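Local coordinates for protein cellulose hydrolase (Bacillus licheniformis, PDB 4YZT) that probably cleaves internal beta-1,4-glucosidic bonds of cellulose as a family 5 endoglucanase, and holds a cellotetraose in a cleft of its TIM barrel, at residues L206-P212 against P255-F260; Y222-S226 against M249-I253; Y225-V231 against Y272-A277. One frame throughout, in Å; residues are numbered along the deposited sequence.

Interaction 1: L206-P212 against P255-F260; sequences LLHSFEP and PVYEKF
Leu207 pushes its isobutyl group into a pocket formed by Pro255, Val256, Lys259 and Phe260, a knob-into-hole fit between two neighbouring outer helices of the TIM barrel. Helix 203-208 supplies the knob from its last turn, and helix 243-261 supplies the hole near its C-terminal end. From CB outward, the carbons of Leu207 find partners in turn. CB lies over the centre of the His208 imidazole, a contact within its own helix. CG is directed beside its backbone N (chi1 -71°), which carries the branch toward Val256 CG2, a methyl shared by CG and both CD atoms, and the two side chains cross at about a right angle. CD1 also rests against Pro255 CB at 3.9 Å. CD2 lies 3.6 Å from Pro255 O and also approaches Phe260 CE2, at 4.0 Å. A branched, wholly apolar tip suits such a hole, since its two methyls can fill different corners of it.

Phe260 extends the apolar seam. Its ring edge meets the end of helix 203-208, with CZ 3.3 Å from Leu206 O, while Leu206 CG packs at 3.8 Å from CE2. Phe210 and Pro212 also touch it, and Leu220 of strand 218-224 touches both phenylalanines. Lys259 CG lies above the centre of the Phe260 ring.

Lysine suits the exposed border of the contact because its long chain can pass the apolar groups and still deliver an ammonium group to a helix C-terminus, where carbonyls lack the next turn and the helix dipole would probably welcome a positive charge. A water 2.7 Å from Phe210 O accepts a bond from NZ. Directly across the contact, Lys259 NZ donates to Leu207 O at 2.7 Å, tilted 33° from the carbonyl plane.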
loop_
_atom_site.group_PDB
_atom_site.type_symbol
_atom_site.label_atom_id
_atom_site.label_comp_id
_atom_site.label_asym_id
_atom_site.label_seq_id
_atom_site.Cartn_x
_atom_site.Cartn_y
_atom_site.Cartn_z
ATOM N N LEU A 206 -3.879 -8.901 18.629
ATOM C CA LEU A 206 -4.670 -10.076 18.300
ATOM C C LEU A 206 -4.126 -11.325 19.025
ATOM O O LEU A 206 -4.880 -12.201 19.465
ATOM C CB LEU A 206 -4.673 -10.300 16.776
ATOM C CG LEU A 206 -5.653 -11.351 16.268
ATOM C CD1 LEU A 206 -7.070 -10.803 16.313
ATOM C CD2 LEU A 206 -5.272 -11.767 14.865
ATOM N N LEU A 207 -2.808 -11.375 19.169
ATOM C CA LEU A 207 -2.129 -12.525 19.741
ATOM C C LEU A 207 -2.100 -12.523 21.266
ATOM O O LEU A 207 -1.986 -13.591 21.883
ATOM C CB LEU A 207 -0.703 -12.586 19.204
ATOM C CG LEU A 207 -0.605 -12.976 17.726
ATOM C CD1 LEU A 207 0.808 -12.762 17.203
ATOM C CD2 LEU A 207 -1.034 -14.435 17.563
ATOM N N HIS A 208 -2.218 -11.346 21.881
ATOM C CA HIS A 208 -1.944 -11.236 23.319
ATOM C C HIS A 208 -3.026 -10.609 24.189
ATOM O O HIS A 208 -3.027 -10.817 25.402
ATOM C CB HIS A 208 -0.649 -10.448 23.532
ATOM C CG HIS A 208 0.532 -11.045 22.839
ATOM N ND1 HIS A 208 0.934 -12.347 23.043
ATOM C CD2 HIS A 208 1.394 -10.520 21.938
ATOM C CE1 HIS A 208 1.990 -12.601 22.291
ATOM N NE2 HIS A 208 2.290 -11.507 21.612
ATOM N N SER A 209 -3.927 -9.830 23.602
ATOM C CA SER A 209 -4.929 -9.119 24.398
ATOM C C SER A 209 -6.347 -9.448 23.945
ATOM O O SER A 209 -7.325 -9.328 24.691
ATOM C CB SER A 209 -4.685 -7.615 24.311
ATOM O OG SER A 209 -3.301 -7.331 24.448
ATOM N N PHE A 210 -6.440 -9.877 22.706
ATOM C CA PHE A 210 -7.701 -10.229 22.084
ATOM C C PHE A 210 -8.228 -11.554 22.613
ATOM O O PHE A 210 -7.452 -12.461 22.910
ATOM C CB PHE A 210 -7.480 -10.291 20.576
ATOM C CG PHE A 210 -8.642 -10.807 19.788
ATOM C CD1 PHE A 210 -9.687 -9.968 19.437
ATOM C CD2 PHE A 210 -8.658 -12.114 19.332
ATOM C CE1 PHE A 210 -10.740 -10.434 18.670
ATOM C CE2 PHE A 210 -9.718 -12.587 18.566
ATOM C CZ PHE A 210 -10.754 -11.744 18.234
ATOM N N GLU A 211 -9.547 -11.666 22.740
ATOM C CA GLU A 211 -10.170 -12.975 22.922
ATOM C C GLU A 211 -11.337 -13.108 21.950
ATOM O O GLU A 211 -12.160 -12.199 21.842
ATOM C CB GLU A 211 -10.634 -13.187 24.366
ATOM C CG GLU A 211 -9.495 -13.396 25.356
ATOM C CD GLU A 211 -8.593 -14.579 24.989
ATOM O OE1 GLU A 211 -9.118 -15.656 24.634
ATOM O OE2 GLU A 211 -7.354 -14.429 25.052
ATOM N N PRO A 212 -11.402 -14.238 21.229
ATOM C CA PRO A 212 -12.456 -14.443 20.227
ATOM C C PRO A 212 -13.846 -14.456 20.856
ATOM O O PRO A 212 -14.042 -15.099 21.891
ATOM C CB PRO A 212 -12.128 -15.825 19.633
ATOM C CG PRO A 212 -10.754 -16.159 20.097
ATOM C CD PRO A 212 -10.554 -15.430 21.390
ATOM N N PRO A 255 2.994 -16.764 13.896
ATOM C CA PRO A 255 2.258 -17.023 15.145
ATOM C C PRO A 255 0.739 -16.873 15.026
ATOM O O PRO A 255 0.006 -17.450 15.844
ATOM C CB PRO A 255 2.820 -15.966 16.106
ATOM C CG PRO A 255 4.178 -15.678 15.593
ATOM C CD PRO A 255 4.056 -15.761 14.096
ATOM N N VAL A 256 0.270 -16.116 14.036
ATOM C CA VAL A 256 -1.170 -15.933 13.841
ATOM C C VAL A 256 -1.740 -17.205 13.229
ATOM O O VAL A 256 -2.844 -17.642 13.573
ATOM C CB VAL A 256 -1.487 -14.708 12.950
ATOM C CG1 VAL A 256 -2.980 -14.610 12.666
ATOM C CG2 VAL A 256 -0.999 -13.433 13.624
ATOM N N TYR A 257 -0.970 -17.811 12.332
ATOM C CA TYR A 257 -1.326 -19.120 11.825
ATOM C C TYR A 257 -1.358 -20.138 12.963
ATOM O O TYR A 257 -2.296 -20.920 13.083
ATOM C CB TYR A 257 -0.342 -19.568 10.743
ATOM C CG TYR A 257 -0.507 -21.012 10.386
ATOM C CD1 TYR A 257 -1.532 -21.418 9.544
ATOM C CD2 TYR A 257 0.354 -21.974 10.891
ATOM C CE1 TYR A 257 -1.701 -22.747 9.212
ATOM C CE2 TYR A 257 0.196 -23.311 10.568
ATOM C CZ TYR A 257 -0.835 -23.689 9.725
ATOM O OH TYR A 257 -1.000 -25.012 9.388
ATOM N N GLU A 258 -0.336 -20.128 13.811
ATOM C CA GLU A 258 -0.243 -21.158 14.836
ATOM C C GLU A 258 -1.326 -21.046 15.917
ATOM O O GLU A 258 -1.845 -22.061 16.374
ATOM C CB GLU A 258 1.143 -21.129 15.487
ATOM C CG GLU A 258 2.305 -21.468 14.546
ATOM C CD GLU A 258 3.664 -21.262 15.214
ATOM O OE1 GLU A 258 4.415 -22.247 15.376
ATOM O OE2 GLU A 258 3.970 -20.112 15.592
ATOM N N LYS A 259 -1.666 -19.830 16.331
ATOM C CA LYS A 259 -2.645 -19.653 17.405
ATOM C C LYS A 259 -4.070 -19.779 16.900
ATOM O O LYS A 259 -4.933 -20.310 17.603
ATOM C CB LYS A 259 -2.477 -18.292 18.099
ATOM C CG LYS A 259 -3.384 -18.141 19.328
ATOM C CD LYS A 259 -3.045 -16.923 20.169
ATOM C CE LYS A 259 -3.802 -16.960 21.488
ATOM N NZ LYS A 259 -3.242 -15.969 22.448
ATOM N N PHE A 260 -4.313 -19.297 15.685
ATOM C CA PHE A 260 -5.689 -19.128 15.225
ATOM C C PHE A 260 -6.045 -19.941 13.991
ATOM O O PHE A 260 -7.014 -20.691 14.021
ATOM C CB PHE A 260 -5.977 -17.652 14.961
ATOM C CG PHE A 260 -5.935 -16.791 16.209
ATOM C CD1 PHE A 260 -6.804 -17.031 17.262
ATOM C CD2 PHE A 260 -5.040 -15.732 16.311
ATOM C CE1 PHE A 260 -6.767 -16.247 18.418
ATOM C CE2 PHE A 260 -5.006 -14.933 17.445
ATOM C CZ PHE A 260 -5.866 -15.189 18.506
HETATM O O HOH W 1 -5.280 -13.549 21.815
#

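Interaction 2: Y222-S226 against M249-I253; sequences YHYYS and MEEDI. With BGC (beta-D-glucopyranose), chain B.
Tyr224 and Asp252 cross at about a right angle, the ring and carboxylate planes turned 68° apart. The carboxylate stands at the rim of the ring, with Asp252 CG in the ring plane, and the phenol OH donates to Asp252 OD2 over 2.6 Å, OD2 accepting with its anti lone pair, away from OD1. Tyrosine suits this place because its ring can lie in the apolar layer while its hydroxyl reaches a charged partner at the border. With CG opposite the backbone N (chi1 -168°), the ring is carried out toward helix 243-261. There Met249, whose flexible thioether chain bends at its last torsion, brings CE to 4.2 Å from Tyr224 CE2, and Phe290 meets the same ring from helix 280-296.

Tyr222 approaches Ile253 at right angles as well, but end-on: its OH lies 3.6 Å from Ile253 CG2. This hydroxyl is buried without a polar partner in the model, so the residue acts here mainly as packing.

His223, between the two tyrosines, belongs to the other side of the strand. Its ND1 makes a hydrogen bond with Glu162 and a weak one, 3.3 Å long, with O1 of the bound glucose.

The strand and helix segments run antiparallel at 172°, their axes 11.6 Å apart: this is the packing of an outer helix on a barrel strand characteristic of a TIM barrel, with alternate strand residues serving the helix and the substrate pocket.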
loop_
_atom_site.group_PDB
_atom_site.type_symbol
_atom_site.label_atom_id
_atom_site.label_comp_id
_atom_site.label_asym_id
_atom_site.label_seq_id
_atom_site.Cartn_x
_atom_site.Cartn_y
_atom_site.Cartn_z
ATOM N N TYR A 222 -6.102 -8.444 11.012
ATOM C CA TYR A 222 -5.070 -7.484 11.399
ATOM C C TYR A 222 -4.642 -6.755 10.130
ATOM O O TYR A 222 -5.025 -7.147 9.012
ATOM C CB TYR A 222 -3.878 -8.171 12.091
ATOM C CG TYR A 222 -3.109 -9.157 11.237
ATOM C CD1 TYR A 222 -1.958 -8.769 10.560
ATOM C CD2 TYR A 222 -3.522 -10.482 11.119
ATOM C CE1 TYR A 222 -1.253 -9.669 9.775
ATOM C CE2 TYR A 222 -2.814 -11.396 10.334
ATOM C CZ TYR A 222 -1.681 -10.979 9.665
ATOM O OH TYR A 222 -0.966 -11.864 8.888
ATOM N N HIS A 223 -3.878 -5.680 10.303
ATOM C CA HIS A 223 -3.272 -4.982 9.176
ATOM C C HIS A 223 -1.762 -5.168 9.255
ATOM O O HIS A 223 -1.198 -5.338 10.348
ATOM C CB HIS A 223 -3.629 -3.488 9.188
ATOM C CG HIS A 223 -5.099 -3.219 9.069
ATOM N ND1 HIS A 223 -5.632 -1.954 9.193
ATOM C CD2 HIS A 223 -6.144 -4.048 8.820
ATOM C CE1 HIS A 223 -6.946 -2.016 9.034
ATOM N NE2 HIS A 223 -7.281 -3.279 8.815
ATOM N N TYR A 224 -1.097 -5.124 8.109
ATOM C CA TYR A 224 0.348 -5.326 8.107
ATOM C C TYR A 224 1.041 -4.313 7.231
ATOM O O TYR A 224 0.818 -4.300 6.018
ATOM C CB TYR A 224 0.697 -6.736 7.630
ATOM C CG TYR A 224 2.144 -7.105 7.870
ATOM C CD1 TYR A 224 2.563 -7.542 9.125
ATOM C CD2 TYR A 224 3.098 -6.998 6.858
ATOM C CE1 TYR A 224 3.894 -7.876 9.367
ATOM C CE2 TYR A 224 4.432 -7.342 7.085
ATOM C CZ TYR A 224 4.822 -7.777 8.346
ATOM O OH TYR A 224 6.136 -8.117 8.602
ATOM N N TYR A 225 1.891 -3.493 7.841
ATOM C CA TYR A 225 2.632 -2.460 7.116
ATOM C C TYR A 225 4.095 -2.392 7.566
ATOM O O TYR A 225 4.659 -1.302 7.698
ATOM C CB TYR A 225 1.983 -1.095 7.325
ATOM C CG TYR A 225 0.677 -0.831 6.592
ATOM C CD1 TYR A 225 0.631 -0.757 5.193
ATOM C CD2 TYR A 225 -0.502 -0.597 7.304
ATOM C CE1 TYR A 225 -0.555 -0.479 4.528
ATOM C CE2 TYR A 225 -1.695 -0.311 6.646
ATOM C CZ TYR A 225 -1.711 -0.248 5.263
ATOM O OH TYR A 225 -2.896 0.038 4.614
ATOM N N SER A 226 4.710 -3.548 7.812
ATOM C CA SER A 226 6.096 -3.572 8.272
ATOM C C SER A 226 7.080 -3.943 7.175
ATOM O O SER A 226 6.787 -4.774 6.319
ATOM C CB SER A 226 6.240 -4.537 9.446
ATOM O OG SER A 226 5.460 -4.076 10.532
ATOM N N MET A 249 9.668 -10.979 8.195
ATOM C CA MET A 249 8.310 -10.903 7.684
ATOM C C MET A 249 7.556 -12.207 7.986
ATOM O O MET A 249 6.424 -12.170 8.481
ATOM C CB MET A 249 8.310 -10.611 6.185
ATOM C CG MET A 249 6.917 -10.625 5.573
ATOM S SD MET A 249 6.967 -10.283 3.802
ATOM C CE MET A 249 6.817 -8.503 3.824
ATOM N N GLU A 250 8.184 -13.353 7.735
ATOM C CA GLU A 250 7.510 -14.629 7.994
ATOM C C GLU A 250 7.273 -14.841 9.495
ATOM O O GLU A 250 6.178 -15.244 9.912
ATOM C CB GLU A 250 8.306 -15.807 7.418
ATOM C CG GLU A 250 7.695 -17.176 7.749
ATOM C CD GLU A 250 8.008 -18.253 6.719
ATOM O OE1 GLU A 250 8.969 -18.092 5.945
ATOM O OE2 GLU A 250 7.289 -19.280 6.692
ATOM N N GLU A 251 8.295 -14.565 10.300
ATOM C CA GLU A 251 8.182 -14.740 11.748
ATOM C C GLU A 251 7.135 -13.804 12.347
ATOM O O GLU A 251 6.553 -14.106 13.380
ATOM C CB GLU A 251 9.537 -14.535 12.433
ATOM C CG GLU A 251 10.528 -15.701 12.247
ATOM C CD GLU A 251 9.869 -17.101 12.272
ATOM O OE1 GLU A 251 9.325 -17.513 13.324
ATOM O OE2 GLU A 251 9.914 -17.802 11.232
ATOM N N ASP A 252 6.873 -12.683 11.684
ATOM C CA ASP A 252 5.803 -11.787 12.105
ATOM C C ASP A 252 4.428 -12.457 12.056
ATOM O O ASP A 252 3.649 -12.334 12.997
ATOM C CB ASP A 252 5.773 -10.519 11.241
ATOM C CG ASP A 252 6.677 -9.419 11.783
ATOM O OD1 ASP A 252 7.219 -9.580 12.898
ATOM O OD2 ASP A 252 6.833 -8.385 11.097
ATOM N N ILE A 253 4.133 -13.169 10.976
ATOM C CA ILE A 253 2.760 -13.623 10.750
ATOM C C ILE A 253 2.534 -15.110 11.089
ATOM O O ILE A 253 1.401 -15.515 11.358
ATOM C CB ILE A 253 2.329 -13.339 9.292
ATOM C CG1 ILE A 253 3.016 -14.290 8.316
ATOM C CG2 ILE A 253 2.629 -11.880 8.927
ATOM C CD1 ILE A 253 2.544 -14.103 6.882
HETATM C C2 BGC B . -5.942 2.921 7.860
HETATM C C3 BGC B . -5.997 3.549 6.512
HETATM C C4 BGC B . -4.797 4.338 6.231
HETATM C C5 BGC B . -3.571 3.434 6.360
HETATM C C6 BGC B . -2.248 4.060 6.010
HETATM C C1 BGC B . -4.664 2.126 7.850
HETATM O O1 BGC B . -4.536 1.142 8.831
HETATM O O2 BGC B . -7.040 1.978 8.070
HETATM O O3 BGC B . -7.242 4.356 6.312
HETATM O O4 BGC B . -4.917 4.907 4.878
HETATM O O5 BGC B . -3.509 2.988 7.752
HETATM O O6 BGC B . -1.982 5.058 6.982
HETATM O O HOH W 2 5.474 -6.280 12.654
#

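Interaction 3: Y225-V231 against Y272-A277. With BGC (beta-D-glucopyranose), chain B.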
loop_
_atom_site.group_PDB
_atom_site.type_symbol
_atom_site.label_atom_id
_atom_site.label_comp_id
_atom_site.label_asym_id
_atom_site.label_seq_id
_atom_site.Cartn_x
_atom_site.Cartn_y
_atom_site.Cartn_z
ATOM N N TYR A 225 1.891 -3.493 7.841
ATOM C CA TYR A 225 2.632 -2.460 7.116
ATOM C C TYR A 225 4.095 -2.392 7.566
ATOM O O TYR A 225 4.659 -1.302 7.698
ATOM C CB TYR A 225 1.983 -1.095 7.325
ATOM C CG TYR A 225 0.677 -0.831 6.592
ATOM C CD1 TYR A 225 0.631 -0.757 5.193
ATOM C CD2 TYR A 225 -0.502 -0.597 7.304
ATOM C CE1 TYR A 225 -0.555 -0.479 4.528
ATOM C CE2 TYR A 225 -1.695 -0.311 6.646
ATOM C CZ TYR A 225 -1.711 -0.248 5.263
ATOM O OH TYR A 225 -2.896 0.038 4.614
ATOM N N SER A 226 4.710 -3.548 7.812
ATOM C CA SER A 226 6.096 -3.572 8.272
ATOM C C SER A 226 7.080 -3.943 7.175
ATOM O O SER A 226 6.787 -4.774 6.319
ATOM C CB SER A 226 6.240 -4.537 9.446
ATOM O OG SER A 226 5.460 -4.076 10.532
ATOM N N PRO A 227 8.266 -3.301 7.180
ATOM C CA PRO A 227 8.717 -2.234 8.082
ATOM C C PRO A 227 8.106 -0.897 7.682
ATOM O O PRO A 227 8.115 -0.560 6.499
ATOM C CB PRO A 227 10.247 -2.210 7.891
ATOM C CG PRO A 227 10.575 -3.432 7.026
ATOM C CD PRO A 227 9.329 -3.718 6.253
ATOM N N TRP A 228 7.570 -0.163 8.648
ATOM C CA TRP A 228 6.873 1.090 8.360
ATOM C C TRP A 228 7.727 2.061 7.544
ATOM O O TRP A 228 7.225 2.710 6.622
ATOM C CB TRP A 228 6.446 1.777 9.652
ATOM C CG TRP A 228 5.752 3.071 9.403
ATOM C CD1 TRP A 228 6.251 4.327 9.599
ATOM C CD2 TRP A 228 4.414 3.239 8.914
ATOM N NE1 TRP A 228 5.309 5.269 9.247
ATOM C CE2 TRP A 228 4.175 4.627 8.820
ATOM C CE3 TRP A 228 3.398 2.348 8.537
ATOM C CZ2 TRP A 228 2.958 5.145 8.375
ATOM C CZ3 TRP A 228 2.192 2.866 8.086
ATOM C CH2 TRP A 228 1.983 4.252 8.016
ATOM N N ASP A 229 9.012 2.151 7.881
ATOM C CA ASP A 229 9.851 3.145 7.219
ATOM C C ASP A 229 10.250 2.709 5.803
ATOM O O ASP A 229 10.580 3.552 4.968
ATOM C CB ASP A 229 11.090 3.502 8.069
ATOM C CG ASP A 229 11.746 2.305 8.738
ATOM O OD1 ASP A 229 11.133 1.224 8.864
ATOM O OD2 ASP A 229 12.912 2.462 9.145
ATOM N N TYR A 230 10.168 1.414 5.498
ATOM C CA TYR A 230 10.344 1.007 4.110
ATOM C C TYR A 230 9.063 1.292 3.315
ATOM O O TYR A 230 9.128 1.901 2.238
ATOM C CB TYR A 230 10.729 -0.485 3.954
ATOM C CG TYR A 230 10.462 -0.906 2.524
ATOM C CD1 TYR A 230 11.200 -0.356 1.466
ATOM C CD2 TYR A 230 9.400 -1.760 2.215
ATOM C CE1 TYR A 230 10.919 -0.686 0.143
ATOM C CE2 TYR A 230 9.106 -2.093 0.887
ATOM C CZ TYR A 230 9.867 -1.552 -0.137
ATOM O OH TYR A 230 9.581 -1.868 -1.448
ATOM N N VAL A 231 7.905 0.867 3.826
ATOM C CA VAL A 231 6.690 0.995 3.022
ATOM C C VAL A 231 6.348 2.461 2.796
ATOM O O VAL A 231 5.814 2.808 1.742
ATOM C CB VAL A 231 5.469 0.233 3.637
ATOM C CG1 VAL A 231 5.790 -1.249 3.785
ATOM C CG2 VAL A 231 5.043 0.812 4.955
ATOM N N TYR A 272 -2.643 -4.210 3.518
ATOM C CA TYR A 272 -1.195 -4.320 3.371
ATOM C C TYR A 272 -0.806 -3.546 2.116
ATOM O O TYR A 272 -1.662 -3.238 1.269
ATOM C CB TYR A 272 -0.725 -5.784 3.250
ATOM C CG TYR A 272 -0.976 -6.333 1.872
ATOM C CD1 TYR A 272 0.013 -6.290 0.884
ATOM C CD2 TYR A 272 -2.222 -6.846 1.533
ATOM C CE1 TYR A 272 -0.235 -6.757 -0.405
ATOM C CE2 TYR A 272 -2.478 -7.329 0.252
ATOM C CZ TYR A 272 -1.485 -7.266 -0.713
ATOM O OH TYR A 272 -1.753 -7.728 -1.980
ATOM N N GLY A 273 0.486 -3.262 1.977
ATOM C CA GLY A 273 0.987 -2.690 0.742
ATOM C C GLY A 273 1.962 -1.559 0.982
ATOM O O GLY A 273 2.141 -1.102 2.111
ATOM N N THR A 274 2.603 -1.091 -0.085
ATOM C CA THR A 274 3.522 0.026 0.075
ATOM C C THR A 274 2.730 1.322 0.043
ATOM O O THR A 274 1.599 1.367 -0.457
ATOM C CB THR A 274 4.646 0.034 -1.000
ATOM O OG1 THR A 274 4.085 -0.102 -2.314
ATOM C CG2 THR A 274 5.601 -1.122 -0.748
ATOM N N LEU A 275 3.330 2.360 0.611
ATOM C CA LEU A 275 2.678 3.639 0.840
ATOM C C LEU A 275 3.602 4.749 0.366
ATOM O O LEU A 275 3.851 5.713 1.093
ATOM C CB LEU A 275 2.340 3.828 2.329
ATOM C CG LEU A 275 1.454 2.773 3.016
ATOM C CD1 LEU A 275 1.291 3.103 4.508
ATOM C CD2 LEU A 275 0.091 2.648 2.325
ATOM N N GLY A 276 4.137 4.597 -0.841
ATOM C CA GLY A 276 5.019 5.614 -1.384
ATOM C C GLY A 276 6.393 5.120 -1.803
ATOM O O GLY A 276 7.053 5.768 -2.615
ATOM N N ALA A 277 6.827 3.986 -1.249
ATOM C CA ALA A 277 8.070 3.351 -1.687
ATOM C C ALA A 277 8.061 3.244 -3.210
ATOM O O ALA A 277 7.072 2.771 -3.775
ATOM C CB ALA A 277 8.219 1.963 -1.045
HETATM C C2 BGC B . -5.942 2.921 7.860
HETATM C C3 BGC B . -5.997 3.549 6.512
HETATM C C4 BGC B . -4.797 4.338 6.231
HETATM C C5 BGC B . -3.571 3.434 6.360
HETATM C C6 BGC B . -2.248 4.060 6.010
HETATM C C1 BGC B . -4.664 2.126 7.850
HETATM O O1 BGC B . -4.536 1.142 8.831
HETATM O O2 BGC B . -7.040 1.978 8.070
HETATM O O3 BGC B . -7.242 4.356 6.312
HETATM O O4 BGC B . -4.917 4.907 4.878
HETATM O O5 BGC B . -3.509 2.988 7.752
HETATM O O6 BGC B . -1.982 5.058 6.982
#
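The Tyr225 ring has Leu275 CD1 over one face, and its edge is shared between protein and sugar: Gly273 O lies in the ring plane 3.4 Å from CD1, while O1 of the bound glucose stands 3.9 Å from CE2. Trp228 turns its indole so that O6 of the same glucose is at its edge, near the plane, and Tyr225 CB lies at the edge too. Tyr230 of helix 228-231 meets Thr274 CG2 and Ala277 CB obliquely. The three rings follow strand 218-224 and meet the loop after the neighbouring strand 267-272, at the C-terminal end of the TIM barrel, where such barrels build their active sites.

Leu275 packs against both Tyr225 and Trp228. Its CG is turned beside the backbone N (chi1 -57°) and the chain then extends, bringing CD1 to 3.7 Å from Trp228 CZ3, with CD2 lying against Tyr225 CE1. Leu275 CD1 is also 4.0 Å from BGC C6. Tyr225 and Leu275, both of the glycan pocket, probably give the sugar an apolar surface, with Trp228 beside them, while Tyr225 OH is held by Glu271.

Gly273 and Gly276 both adopt positive phi angles at which a CB would press on the preceding carbonyl oxygen, so glycine suits these turns. Ala277, small enough to fit closely, puts its methyl 3.4 Å from Tyr230 O. The C-terminal end of helix 228-231 is joined to the loop 272-277 through Val231 O: Ala277 N makes a weak bond to it, and Leu275 N donates over 2.8 Å from 42° out of the carbonyl plane.

In the fold
The three contacts run from the outside of one barrel region to its sugar-binding cleft. Interactions 1 and 2 share helix 243-261 and have centres 13 Å apart; Val256 CG1 touches Tyr222 CE2 at 4.0 Å, making their packing continuous. Interaction 3 lies about 11 Å from interaction 2 between centres and shares Tyr225 and Ser226 with it, as strand 218-224 gives way to the loop that follows. Interactions 2 and 3 both reach the glucose, whereas the Leu206 side chain in interaction 1 is about 14 Å from a bound glucose. Glu162 and Glu271 lie in this pocket, just after the fourth and at the seventh strand, positions consistent with the catalytic glutamates of clan GH-A enzymes.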